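Local structure of tungstate ABC transporter, periplasmic tungstate-binding protein (3LR1) at residues S10-T15 with V41-A46; D85-G90 with T168-G173. The protein probably binds tungstate in the periplasm and hands it to the membrane components of an ABC transporter for uptake into the cell. All coordinates share one frame; numbering follows the deposited sequence.

Contact 1 (S10-T15 with V41-A46); sequences STTTST and VGTGQA
T11 and V41 meet where two parallel strands both run out into helices, and the backbone does most of the joining. V41 N donates to T11 O at 3.0 Å in a nearly straight bond (171° at the hydrogen), and T13 N returns to V41 O at 3.2 Å, more bent at 145°. Together the two bonds bracket T12, the parallel-bridge partner of V41. Between them the CA of T12 sets its hydrogen against V41 O, 3.1 Å away, so that this one oxygen receives both an N-H and a C-H.

The one side-chain hydrogen bond across the contact comes from S10. Its OG, lying between its own backbone N and carbonyl carbon (chi1 67°), reaches A46 O at 2.8 Å and approaches from above the carbonyl plane, well away from a lone-pair direction. This ties the strand to the first turn of the helix that begins at T43. The hydroxyl of T12 looks to its own helix instead, sharing a hydrogen bond with T15 OG1.

The remaining contacts are methyl groups set against oxygens. T12 and T43 lie side by side, and the T12 methyl CG2 comes within 3.5 Å of T43 OG1; the methyl CB of A46 sits 3.7 Å from T11 O. T12 and G42 are the N-cap residues of their helices, and the T12 side chain passes about 4 Å from a bound tungsten ion. The start of helix 13-18 beside the metal is consistent with oxyanion binding in this periplasmic binding-protein fold.

Strand 6-12 is flanked by strand 35-41 and strand 57-60, both parallel to it. The side chain of T11 points away from V41-A46, its OG1 hydrogen-bonded to F59 O, while S14 OG accepts a hydrogen bond from M154 N, at the start of helix 154-164.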
ATOM      1  N   SER A  10       2.293 -12.065  -4.712  1.00 13.74           N
ATOM      2  CA  SER A  10       1.400 -11.648  -3.612  1.00 12.94           C
ATOM      3  C   SER A  10       1.580 -10.157  -3.386  1.00 12.96           C
ATOM      4  O   SER A  10       2.690  -9.609  -3.520  1.00 12.58           O
ATOM      5  CB  SER A  10       1.620 -12.408  -2.299  1.00 12.69           C
ATOM      6  OG  SER A  10       2.880 -12.087  -1.765  1.00 12.34           O
ATOM      7  N   THR A  11       0.469  -9.520  -3.060  1.00 12.20           N
ATOM      8  CA  THR A  11       0.406  -8.069  -2.794  1.00 13.84           C
ATOM      9  C   THR A  11      -0.750  -7.774  -1.866  1.00 14.48           C
ATOM     10  O   THR A  11      -1.422  -8.701  -1.357  1.00 13.70           O
ATOM     11  CB  THR A  11       0.339  -7.244  -4.071  1.00 13.38           C
ATOM     12  OG1 THR A  11       0.627  -5.851  -3.800  1.00 16.76           O
ATOM     13  CG2 THR A  11      -0.935  -7.391  -4.842  1.00 12.94           C
ATOM     14  N   THR A  12      -0.991  -6.513  -1.585  1.00 17.43           N
ATOM     15  CA  THR A  12      -2.136  -6.232  -0.744  1.00 19.76           C
ATOM     16  C   THR A  12      -3.328  -5.754  -1.555  1.00 22.32           C
ATOM     17  O   THR A  12      -3.177  -5.242  -2.674  1.00 21.91           O
ATOM     18  CB  THR A  12      -1.833  -5.186   0.312  1.00 19.47           C
ATOM     19  OG1 THR A  12      -1.644  -3.966  -0.340  1.00 21.97           O
ATOM     20  CG2 THR A  12      -0.628  -5.550   1.140  1.00 16.68           C
ATOM     21  N   THR A  13      -4.529  -6.019  -1.015  1.00 26.19           N
ATOM     22  CA  THR A  13      -5.777  -5.614  -1.633  1.00 27.23           C
ATOM     23  C   THR A  13      -5.766  -4.129  -1.923  1.00 27.80           C
ATOM     24  O   THR A  13      -6.282  -3.673  -2.938  1.00 28.24           O
ATOM     25  CB  THR A  13      -6.957  -5.896  -0.711  1.00 29.09           C
ATOM     26  OG1 THR A  13      -7.079  -7.328  -0.502  1.00 34.82           O
ATOM     27  CG2 THR A  13      -8.163  -5.368  -1.372  1.00 31.11           C
ATOM     28  N   SER A  14      -5.208  -3.376  -0.993  1.00 27.68           N
ATOM     29  CA  SER A  14      -4.974  -1.948  -1.134  1.00 28.13           C
ATOM     30  C   SER A  14      -4.138  -1.577  -2.429  1.00 27.64           C
ATOM     31  O   SER A  14      -4.513  -0.713  -3.230  1.00 26.88           O
ATOM     32  CB  SER A  14      -4.417  -1.417   0.252  1.00 29.18           C
ATOM     33  OG  SER A  14      -5.140  -2.014   1.451  1.00 28.50           O
ATOM     34  N   THR A  15      -3.058  -2.289  -2.697  1.00 26.49           N
ATOM     35  CA  THR A  15      -2.266  -2.093  -3.935  1.00 26.25           C
ATOM     36  C   THR A  15      -3.073  -2.514  -5.230  1.00 25.40           C
ATOM     37  O   THR A  15      -3.006  -1.917  -6.294  1.00 25.09           O
ATOM     38  CB  THR A  15      -0.953  -2.874  -3.723  1.00 27.13           C
ATOM     39  OG1 THR A  15      -0.394  -2.453  -2.442  1.00 28.26           O
ATOM     40  CG2 THR A  15       0.045  -2.666  -4.842  1.00 27.91           C
ATOM     41  N   VAL A  41      -4.141  -9.838  -0.870  1.00 13.52           N
ATOM     42  CA  VAL A  41      -4.580 -10.334   0.414  1.00 13.84           C
ATOM     43  C   VAL A  41      -4.158  -9.317   1.464  1.00 14.93           C
ATOM     44  O   VAL A  41      -3.639  -8.237   1.117  1.00 15.86           O
ATOM     45  CB  VAL A  41      -4.060 -11.779   0.654  1.00 13.98           C
ATOM     46  CG1 VAL A  41      -4.870 -12.815  -0.197  1.00 14.45           C
ATOM     47  CG2 VAL A  41      -2.566 -11.902   0.474  1.00 13.72           C
ATOM     48  N   GLY A  42      -4.352  -9.588   2.743  1.00 13.97           N
ATOM     49  CA  GLY A  42      -3.774  -8.677   3.796  1.00 16.10           C
ATOM     50  C   GLY A  42      -2.227  -8.692   3.794  1.00 15.55           C
ATOM     51  O   GLY A  42      -1.568  -9.553   3.166  1.00 15.31           O
ATOM     52  N   THR A  43      -1.610  -7.693   4.413  1.00 16.27           N
ATOM     53  CA  THR A  43      -0.148  -7.570   4.431  1.00 16.72           C
ATOM     54  C   THR A  43       0.529  -8.806   5.007  1.00 15.68           C
ATOM     55  O   THR A  43       1.523  -9.333   4.455  1.00 16.23           O
ATOM     56  CB  THR A  43       0.292  -6.328   5.217  1.00 18.22           C
ATOM     57  OG1 THR A  43      -0.224  -5.139   4.592  1.00 22.88           O
ATOM     58  CG2 THR A  43       1.779  -6.193   5.250  1.00 18.42           C
ATOM     59  N   GLY A  44       0.018  -9.251   6.149  1.00 15.05           N
ATOM     60  CA  GLY A  44       0.559 -10.409   6.820  1.00 14.14           C
ATOM     61  C   GLY A  44       0.490 -11.642   5.930  1.00 12.17           C
ATOM     62  O   GLY A  44       1.406 -12.399   5.837  1.00 11.91           O
ATOM     63  N   GLN A  45      -0.645 -11.838   5.282  1.00 12.07           N
ATOM     64  CA  GLN A  45      -0.869 -12.988   4.402  1.00 11.53           C
ATOM     65  C   GLN A  45      -0.025 -12.962   3.135  1.00 11.30           C
ATOM     66  O   GLN A  45       0.450 -14.019   2.662  1.00 10.61           O
ATOM     67  CB  GLN A  45      -2.376 -13.176   4.105  1.00 10.89           C
ATOM     68  CG  GLN A  45      -2.710 -14.433   3.369  1.00 11.03           C
ATOM     69  CD  GLN A  45      -2.560 -15.677   4.255  1.00 10.53           C
ATOM     70  OE1 GLN A  45      -1.536 -16.366   4.182  1.00 13.96           O
ATOM     71  NE2 GLN A  45      -3.544 -15.907   5.183  1.00 10.35           N
ATOM     72  N   ALA A  46       0.264 -11.766   2.641  1.00 10.98           N
ATOM     73  CA  ALA A  46       1.060 -11.652   1.441  1.00 12.31           C
ATOM     74  C   ALA A  46       2.473 -12.174   1.743  1.00 11.33           C
ATOM     75  O   ALA A  46       3.039 -12.898   0.951  1.00 11.97           O
ATOM     76  CB  ALA A  46       1.068 -10.190   0.892  1.00 13.08           C
TER

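Contact 2 (D85-G90 with T168-G173); sequences DFVIVG and TLTDRG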
ATOM      1  N   ASP A  85       1.547   8.063  -2.659  1.00 20.54           N
ATOM      2  CA  ASP A  85       1.801   8.959  -1.546  1.00 20.96           C
ATOM      3  C   ASP A  85       0.610   9.020  -0.580  1.00 19.96           C
ATOM      4  O   ASP A  85      -0.454   8.543  -0.910  1.00 17.74           O
ATOM      5  CB  ASP A  85       2.170  10.345  -2.026  1.00 22.77           C
ATOM      6  CG  ASP A  85       1.070  11.031  -2.769  1.00 26.51           C
ATOM      7  OD1 ASP A  85       0.693  12.161  -2.402  1.00 32.05           O
ATOM      8  OD2 ASP A  85       0.536  10.464  -3.704  1.00 32.62           O
ATOM      9  N   PHE A  86       0.801   9.611   0.594  1.00 18.51           N
ATOM     10  CA  PHE A  86      -0.258   9.600   1.562  1.00 19.52           C
ATOM     11  C   PHE A  86      -1.006  10.935   1.593  1.00 18.90           C
ATOM     12  O   PHE A  86      -0.379  11.995   1.605  1.00 20.66           O
ATOM     13  CB  PHE A  86       0.272   9.282   2.937  1.00 19.48           C
ATOM     14  CG  PHE A  86       0.684   7.850   3.102  1.00 21.64           C
ATOM     15  CD1 PHE A  86      -0.255   6.845   3.107  1.00 20.27           C
ATOM     16  CD2 PHE A  86       2.015   7.538   3.336  1.00 21.16           C
ATOM     17  CE1 PHE A  86       0.132   5.514   3.289  1.00 21.02           C
ATOM     18  CE2 PHE A  86       2.409   6.240   3.494  1.00 20.58           C
ATOM     19  CZ  PHE A  86       1.454   5.228   3.494  1.00 19.63           C
ATOM     20  N   VAL A  87      -2.329  10.870   1.728  1.00 17.68           N
ATOM     21  CA  VAL A  87      -3.139  12.073   1.879  1.00 16.29           C
ATOM     22  C   VAL A  87      -4.146  11.896   3.039  1.00 15.86           C
ATOM     23  O   VAL A  87      -4.397  10.788   3.514  1.00 15.51           O
ATOM     24  CB  VAL A  87      -3.921  12.401   0.528  1.00 16.59           C
ATOM     25  CG1 VAL A  87      -2.959  12.713  -0.716  1.00 16.26           C
ATOM     26  CG2 VAL A  87      -4.853  11.280   0.150  1.00 13.68           C
ATOM     27  N   ILE A  88      -4.705  13.001   3.537  1.00 15.62           N
ATOM     28  CA  ILE A  88      -5.759  12.934   4.521  1.00 14.87           C
ATOM     29  C   ILE A  88      -7.042  13.387   3.803  1.00 15.76           C
ATOM     30  O   ILE A  88      -7.126  14.483   3.194  1.00 16.17           O
ATOM     31  CB  ILE A  88      -5.496  13.758   5.831  1.00 15.20           C
ATOM     32  CG1 ILE A  88      -4.111  13.388   6.439  1.00 15.79           C
ATOM     33  CG2 ILE A  88      -6.697  13.557   6.877  1.00 17.36           C
ATOM     34  CD1 ILE A  88      -3.562  14.265   7.545  1.00 14.39           C
ATOM     35  N   VAL A  89      -8.039  12.504   3.853  1.00 16.22           N
ATOM     36  CA  VAL A  89      -9.327  12.765   3.312  1.00 15.39           C
ATOM     37  C   VAL A  89     -10.353  12.902   4.436  1.00 16.35           C
ATOM     38  O   VAL A  89     -10.182  12.424   5.555  1.00 15.23           O
ATOM     39  CB  VAL A  89      -9.798  11.656   2.294  1.00 16.60           C
ATOM     40  CG1 VAL A  89      -8.873  11.588   0.995  1.00 15.06           C
ATOM     41  CG2 VAL A  89      -9.995  10.309   2.963  1.00 17.84           C
ATOM     42  N   GLY A  90     -11.427  13.581   4.103  1.00 16.12           N
ATOM     43  CA  GLY A  90     -12.491  13.817   5.038  1.00 17.90           C
ATOM     44  C   GLY A  90     -13.683  14.511   4.380  1.00 18.78           C
ATOM     45  O   GLY A  90     -13.668  14.775   3.190  1.00 17.67           O
ATOM     46  N   THR A 168      -9.556  10.136   7.477  1.00 16.90           N
ATOM     47  CA  THR A 168      -8.673   9.008   7.458  1.00 17.09           C
ATOM     48  C   THR A 168      -7.427   9.338   6.637  1.00 16.44           C
ATOM     49  O   THR A 168      -7.489  10.184   5.696  1.00 16.71           O
ATOM     50  CB  THR A 168      -9.393   7.699   6.946  1.00 17.42           C
ATOM     51  OG1 THR A 168      -8.551   6.572   7.271  1.00 17.60           O
ATOM     52  CG2 THR A 168      -9.662   7.720   5.434  1.00 17.72           C
ATOM     53  N   LEU A 169      -6.323   8.672   6.990  1.00 16.19           N
ATOM     54  CA  LEU A 169      -5.098   8.697   6.260  1.00 16.20           C
ATOM     55  C   LEU A 169      -5.189   7.567   5.240  1.00 16.12           C
ATOM     56  O   LEU A 169      -5.486   6.418   5.593  1.00 17.25           O
ATOM     57  CB  LEU A 169      -3.895   8.501   7.192  1.00 17.24           C
ATOM     58  CG  LEU A 169      -2.543   8.524   6.526  1.00 17.61           C
ATOM     59  CD1 LEU A 169      -2.102  10.024   6.191  1.00 17.53           C
ATOM     60  CD2 LEU A 169      -1.508   7.777   7.416  1.00 23.63           C
ATOM     61  N   THR A 170      -5.031   7.923   3.963  1.00 14.83           N
ATOM     62  CA  THR A 170      -5.138   6.961   2.868  1.00 14.98           C
ATOM     63  C   THR A 170      -4.015   7.138   1.869  1.00 14.54           C
ATOM     64  O   THR A 170      -3.524   8.232   1.668  1.00 14.19           O
ATOM     65  CB  THR A 170      -6.543   7.036   2.126  1.00 15.30           C
ATOM     66  OG1 THR A 170      -6.619   6.012   1.119  1.00 18.26           O
ATOM     67  CG2 THR A 170      -6.788   8.380   1.451  1.00 13.88           C
ATOM     68  N   ASP A 171      -3.574   6.043   1.229  1.00 15.16           N
ATOM     69  CA  ASP A 171      -2.727   6.211   0.046  1.00 16.08           C
ATOM     70  C   ASP A 171      -3.622   6.825  -1.085  1.00 16.23           C
ATOM     71  O   ASP A 171      -4.822   6.540  -1.154  1.00 15.48           O
ATOM     72  CB  ASP A 171      -2.133   4.886  -0.364  1.00 17.22           C
ATOM     73  CG  ASP A 171      -3.146   3.985  -0.979  1.00 17.03           C
ATOM     74  OD1 ASP A 171      -3.924   3.376  -0.213  1.00 19.13           O
ATOM     75  OD2 ASP A 171      -3.151   3.882  -2.256  1.00 17.34           O
ATOM     76  N   ARG A 172      -3.024   7.693  -1.928  1.00 18.01           N
ATOM     77  CA  ARG A 172      -3.759   8.417  -2.957  1.00 17.47           C
ATOM     78  C   ARG A 172      -4.252   7.457  -3.978  1.00 18.64           C
ATOM     79  O   ARG A 172      -5.335   7.640  -4.553  1.00 19.53           O
ATOM     80  CB  ARG A 172      -2.851   9.413  -3.617  1.00 19.44           C
ATOM     81  CG  ARG A 172      -3.535  10.349  -4.550  1.00 21.09           C
ATOM     82  CD  ARG A 172      -2.429  11.105  -5.377  1.00 22.86           C
ATOM     83  NE  ARG A 172      -1.602  11.968  -4.524  1.00 22.96           N
ATOM     84  CZ  ARG A 172      -1.921  13.225  -4.198  1.00 24.40           C
ATOM     85  NH1 ARG A 172      -3.041  13.806  -4.664  1.00 25.87           N
ATOM     86  NH2 ARG A 172      -1.103  13.936  -3.445  1.00 21.61           N
ATOM     87  N   GLY A 173      -3.475   6.409  -4.221  1.00 18.38           N
ATOM     88  CA  GLY A 173      -3.854   5.470  -5.275  1.00 18.62           C
ATOM     89  C   GLY A 173      -5.219   4.872  -5.014  1.00 17.67           C
ATOM     90  O   GLY A 173      -6.095   4.862  -5.886  1.00 19.23           O
TER
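D85 and R172 form a two-pronged salt bridge, the carboxylate at the edge of the guanidinium and the two planes 16° apart. R172 NE donates to D85 OD2 and R172 NH2 to D85 OD1, each at 2.7 Å, and both oxygens use the syn lone pair. The arginine gets there with CG anti to its backbone N (chi1 -172°) and a bend at chi3, which bring the guanidinium edge to the D85 carboxylate. V87 crosses it at about a right angle, laying CG1 over one face of the guanidinium, 3.5 Å from NH2.

The remaining side chains follow the antiparallel ladder of strands 86-90 and 168-171. V87 lies alongside T170, their CG2 methyls 3.7 Å apart, and V89 lies alongside T168 on the same face; these are the hydrogen-bonded pairs, with V87 N to T170 O at 2.9 Å. On the other face I88 and L169 cross obliquely, I88 CG1 packing on L169 CD1 at 3.9 Å. The F86 ring turns an edge to T170 O, and F86 CB nears the same leucine methyl.

Where the ladder ends, R172 N carries on to D85 O at 2.9 Å, so one residue is bound by D85 through backbone and side chain together. An alanine in place of R172 would probably leave the carboxylate of D85 without its countercharge and uncover V87 CG1. Because R172 NH2 also bonds Q190 OE1 on strand 186-190, D85 and Q190 together limit the rotation of the guanidinium. The paired charges are likely to stabilise one another's ionised forms at the point where strand 167-171 gives way to helix 172-178.

Overall arrangement
Contact 1 and contact 2 show one principle in a periplasmic binding protein: a strand ends at a helix start, and neighbouring strands hold that junction. Their centres lie 18 Å apart and their nearest atoms about 5 Å, yet both reach the same mixed sheet. A bound tungsten ion, probably marking the substrate site, lies about 4 Å from the side chain of T12 in contact 1 and about 6 Å from that of D171 in contact 2. Contact 1 therefore stands nearer the metal, whereas in contact 2 D171 caps helix 172-178 and the D85-R172 pair lies at the same strand end. T174 OG1 on that helix makes a weak hydrogen bond to S14 O of contact 1.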